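Local coordinates for protein epidermin leader peptide processing serine protease EpiP (Staphylococcus aureus subsp. aureus, PDB 3QFH) that probably cleaves the leader peptide from the epidermin precursor as a subtilisin-like serine protease, at residues V389-Y400 and L433-V441. Residues are numbered along the deposited sequence; the frame is centred on the assembly and turned at random.
Sequences VSGALALIIDKY and LDVYKALNV
CB of Ala392 lies 3.7 Å from CD1 of Leu433 and also faces CG2 of Val435, its short methyl leaving room for both larger side chains. The short helical segments run nearly parallel, axes 10.2 Å apart at their closest, crossing at -16°. Around Ala392 the packing is wholly aliphatic and buried: Leu395 reaches Val435 with CD1, its side chain lying about perpendicular to the valine, while its CB meets CD2 of Leu439. With CG1 anti to the carbonyl carbon (chi1 -70°) and the chain extended beyond it, CD1 of Ile396 comes within 3.9 Å of CB of Ala438, a residue short enough to admit it.

Toward the C-terminal ends the contact becomes polar and partly exposed. The Tyr400 hydroxyl OH donates to Ala438 O (2.5 Å), tilted 24° from that carbonyl plane, and accepts a longer bond from Val441 N (3.3 Å). Lys399 lays CG over one face of the ring; bent at chi2, its chain passes CE 3.5 Å from Leu439 O and carries NZ to Asp117 O and a water weakly bonded to Asn440 OD1.

An apolar seam thus holds helix 435-439, the chain's last, against helix 382-400, whose first turn carries Ser383, probably the catalytic serine, while one tyrosine hydroxyl, donor and acceptor, joins the backbone of Ala438 and Val441.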
loop_
_atom_site.group_PDB
_atom_site.type_symbol
_atom_site.label_atom_id
_atom_site.label_comp_id
_atom_site.label_asym_id
_atom_site.label_seq_id
_atom_site.Cartn_x
_atom_site.Cartn_y
_atom_site.Cartn_z
ATOM N N VAL A 389 5.225 2.518 -9.350
ATOM C CA VAL A 389 6.024 3.552 -8.730
ATOM C C VAL A 389 6.978 2.930 -7.721
ATOM O O VAL A 389 8.152 3.326 -7.660
ATOM C CB VAL A 389 5.157 4.638 -8.069
ATOM C CG1 VAL A 389 6.012 5.626 -7.264
ATOM C CG2 VAL A 389 4.307 5.367 -9.132
ATOM N N SER A 390 6.507 1.964 -6.926
ATOM C CA SER A 390 7.405 1.302 -5.958
ATOM C C SER A 390 8.563 0.632 -6.701
ATOM O O SER A 390 9.738 0.744 -6.308
ATOM C CB SER A 390 6.682 0.247 -5.111
ATOM O OG SER A 390 5.701 0.823 -4.263
ATOM N N GLY A 391 8.234 -0.111 -7.744
ATOM C CA GLY A 391 9.263 -0.761 -8.557
ATOM C C GLY A 391 10.269 0.220 -9.132
ATOM O O GLY A 391 11.476 -0.038 -9.116
ATOM N N ALA A 392 9.770 1.353 -9.634
ATOM C CA ALA A 392 10.610 2.395 -10.205
ATOM C C ALA A 392 11.602 2.942 -9.175
ATOM O O ALA A 392 12.809 3.125 -9.476
ATOM C CB ALA A 392 9.729 3.542 -10.799
ATOM N N LEU A 393 11.121 3.189 -7.949
ATOM C CA LEU A 393 12.013 3.670 -6.879
ATOM C C LEU A 393 13.101 2.666 -6.547
ATOM O O LEU A 393 14.242 3.056 -6.219
ATOM C CB LEU A 393 11.217 4.012 -5.631
ATOM C CG LEU A 393 10.407 5.307 -5.701
ATOM C CD1 LEU A 393 9.340 5.326 -4.632
ATOM C CD2 LEU A 393 11.345 6.515 -5.563
ATOM N N ALA A 394 12.770 1.377 -6.601
ATOM C CA ALA A 394 13.775 0.352 -6.352
ATOM C C ALA A 394 14.851 0.437 -7.438
ATOM O O ALA A 394 16.061 0.338 -7.155
ATOM C CB ALA A 394 13.151 -1.045 -6.303
ATOM N N LEU A 395 14.422 0.632 -8.673
ATOM C CA LEU A 395 15.364 0.760 -9.805
ATOM C C LEU A 395 16.262 1.982 -9.679
ATOM O O LEU A 395 17.462 1.918 -9.963
ATOM C CB LEU A 395 14.615 0.829 -11.127
ATOM C CG LEU A 395 13.816 -0.404 -11.570
ATOM C CD1 LEU A 395 13.100 -0.111 -12.894
ATOM C CD2 LEU A 395 14.742 -1.610 -11.693
ATOM N N ILE A 396 15.672 3.094 -9.257
ATOM C CA ILE A 396 16.387 4.357 -9.102
ATOM C C ILE A 396 17.436 4.266 -7.982
ATOM O O ILE A 396 18.574 4.713 -8.137
ATOM C CB ILE A 396 15.400 5.511 -8.848
ATOM C CG1 ILE A 396 14.603 5.791 -10.127
ATOM C CG2 ILE A 396 16.157 6.772 -8.403
ATOM C CD1 ILE A 396 13.311 6.599 -9.887
ATOM N N ILE A 397 17.054 3.669 -6.867
ATOM C CA ILE A 397 17.988 3.486 -5.752
ATOM C C ILE A 397 19.196 2.642 -6.188
ATOM O O ILE A 397 20.362 2.960 -5.867
ATOM C CB ILE A 397 17.282 2.849 -4.530
ATOM C CG1 ILE A 397 16.252 3.840 -3.954
ATOM C CG2 ILE A 397 18.315 2.499 -3.439
ATOM C CD1 ILE A 397 15.238 3.221 -2.929
ATOM N N ASP A 398 18.935 1.573 -6.925
ATOM C CA ASP A 398 20.026 0.701 -7.382
ATOM C C ASP A 398 20.861 1.353 -8.520
ATOM O O ASP A 398 22.087 1.268 -8.535
ATOM C CB ASP A 398 19.480 -0.655 -7.813
ATOM C CG ASP A 398 18.849 -1.431 -6.655
ATOM O OD1 ASP A 398 19.047 -1.022 -5.487
ATOM O OD2 ASP A 398 18.138 -2.442 -6.908
ATOM N N LYS A 399 20.189 2.045 -9.429
ATOM C CA LYS A 399 20.865 2.669 -10.567
ATOM C C LYS A 399 21.834 3.780 -10.162
ATOM O O LYS A 399 22.921 3.854 -10.689
ATOM C CB LYS A 399 19.836 3.237 -11.551
ATOM C CG LYS A 399 20.406 3.806 -12.849
ATOM C CD LYS A 399 20.848 2.714 -13.834
ATOM C CE LYS A 399 21.327 3.327 -15.136
ATOM N NZ LYS A 399 21.507 2.324 -16.228
ATOM N N TYR A 400 21.437 4.617 -9.213
ATOM C CA TYR A 400 22.251 5.767 -8.805
ATOM C C TYR A 400 22.893 5.599 -7.427
ATOM O O TYR A 400 23.534 6.521 -6.925
ATOM C CB TYR A 400 21.396 7.052 -8.880
ATOM C CG TYR A 400 20.785 7.231 -10.241
ATOM C CD1 TYR A 400 19.486 6.824 -10.489
ATOM C CD2 TYR A 400 21.527 7.727 -11.303
ATOM C CE1 TYR A 400 18.908 6.961 -11.744
ATOM C CE2 TYR A 400 20.957 7.856 -12.582
ATOM C CZ TYR A 400 19.641 7.474 -12.785
ATOM O OH TYR A 400 19.039 7.585 -14.020
ATOM N N LEU A 433 4.340 8.479 -14.411
ATOM C CA LEU A 433 5.601 7.740 -14.291
ATOM C C LEU A 433 6.238 7.433 -15.667
ATOM O O LEU A 433 5.537 7.003 -16.582
ATOM C CB LEU A 433 5.283 6.418 -13.577
ATOM C CG LEU A 433 6.408 5.407 -13.327
ATOM C CD1 LEU A 433 7.532 6.000 -12.485
ATOM C CD2 LEU A 433 5.821 4.151 -12.669
ATOM N N ASP A 434 7.548 7.664 -15.806
ATOM C CA ASP A 434 8.291 7.331 -17.046
ATOM C C ASP A 434 9.639 6.713 -16.617
ATOM O O ASP A 434 10.601 7.413 -16.274
ATOM C CB ASP A 434 8.494 8.554 -17.946
ATOM C CG ASP A 434 9.119 8.198 -19.324
ATOM O OD1 ASP A 434 8.982 9.042 -20.257
ATOM O OD2 ASP A 434 9.727 7.104 -19.495
ATOM N N VAL A 435 9.662 5.388 -16.612
ATOM C CA VAL A 435 10.805 4.622 -16.144
ATOM C C VAL A 435 11.984 4.761 -17.082
ATOM O O VAL A 435 13.143 4.780 -16.643
ATOM C CB VAL A 435 10.400 3.135 -15.921
ATOM C CG1 VAL A 435 11.598 2.266 -15.560
ATOM C CG2 VAL A 435 9.307 3.060 -14.847
ATOM N N TYR A 436 11.711 4.907 -18.374
ATOM C CA TYR A 436 12.809 5.083 -19.324
ATOM C C TYR A 436 13.587 6.356 -18.984
ATOM O O TYR A 436 14.835 6.343 -18.927
ATOM C CB TYR A 436 12.297 5.112 -20.748
ATOM C CG TYR A 436 13.367 5.316 -21.772
ATOM C CD1 TYR A 436 14.099 4.238 -22.258
ATOM C CD2 TYR A 436 13.624 6.579 -22.290
ATOM C CE1 TYR A 436 15.083 4.411 -23.215
ATOM C CE2 TYR A 436 14.615 6.770 -23.247
ATOM C CZ TYR A 436 15.335 5.680 -23.707
ATOM O OH TYR A 436 16.302 5.859 -24.655
ATOM N N LYS A 437 12.858 7.440 -18.737
ATOM C CA LYS A 437 13.512 8.691 -18.353
ATOM C C LYS A 437 14.283 8.550 -17.036
ATOM O O LYS A 437 15.408 9.013 -16.929
ATOM C CB LYS A 437 12.516 9.846 -18.229
ATOM C CG LYS A 437 12.018 10.414 -19.560
ATOM C CD LYS A 437 11.184 11.692 -19.337
ATOM C CE LYS A 437 10.592 12.219 -20.642
ATOM N NZ LYS A 437 11.630 12.660 -21.642
ATOM N N ALA A 438 13.662 7.915 -16.042
ATOM C CA ALA A 438 14.281 7.760 -14.708
ATOM C C ALA A 438 15.626 7.018 -14.767
ATOM O O ALA A 438 16.540 7.323 -13.998
ATOM C CB ALA A 438 13.324 7.045 -13.764
ATOM N N LEU A 439 15.747 6.065 -15.684
ATOM C CA LEU A 439 16.975 5.293 -15.829
ATOM C C LEU A 439 18.014 5.935 -16.757
ATOM O O LEU A 439 19.120 5.456 -16.855
ATOM C CB LEU A 439 16.655 3.881 -16.342
ATOM C CG LEU A 439 15.753 3.059 -15.414
ATOM C CD1 LEU A 439 15.418 1.702 -16.021
ATOM C CD2 LEU A 439 16.405 2.889 -14.065
ATOM N N ASN A 440 17.674 7.029 -17.420
ATOM C CA ASN A 440 18.621 7.625 -18.343
ATOM C C ASN A 440 19.039 9.064 -18.024
ATOM O O ASN A 440 19.375 9.822 -18.933
ATOM C CB ASN A 440 18.042 7.511 -19.756
ATOM C CG ASN A 440 18.076 6.085 -20.266
ATOM O OD1 ASN A 440 19.141 5.561 -20.539
ATOM N ND2 ASN A 440 16.907 5.455 -20.396
ATOM N N VAL A 441 19.039 9.425 -16.742
ATOM C CA VAL A 441 19.417 10.791 -16.339
ATOM C C VAL A 441 20.872 11.094 -16.695
ATOM O O VAL A 441 21.203 12.224 -17.024
ATOM C CB VAL A 441 19.194 11.027 -14.834
ATOM C CG1 VAL A 441 19.625 12.438 -14.439
ATOM C CG2 VAL A 441 17.711 10.799 -14.487
HETATM O O HOH W 1 21.645 3.895 -18.883
#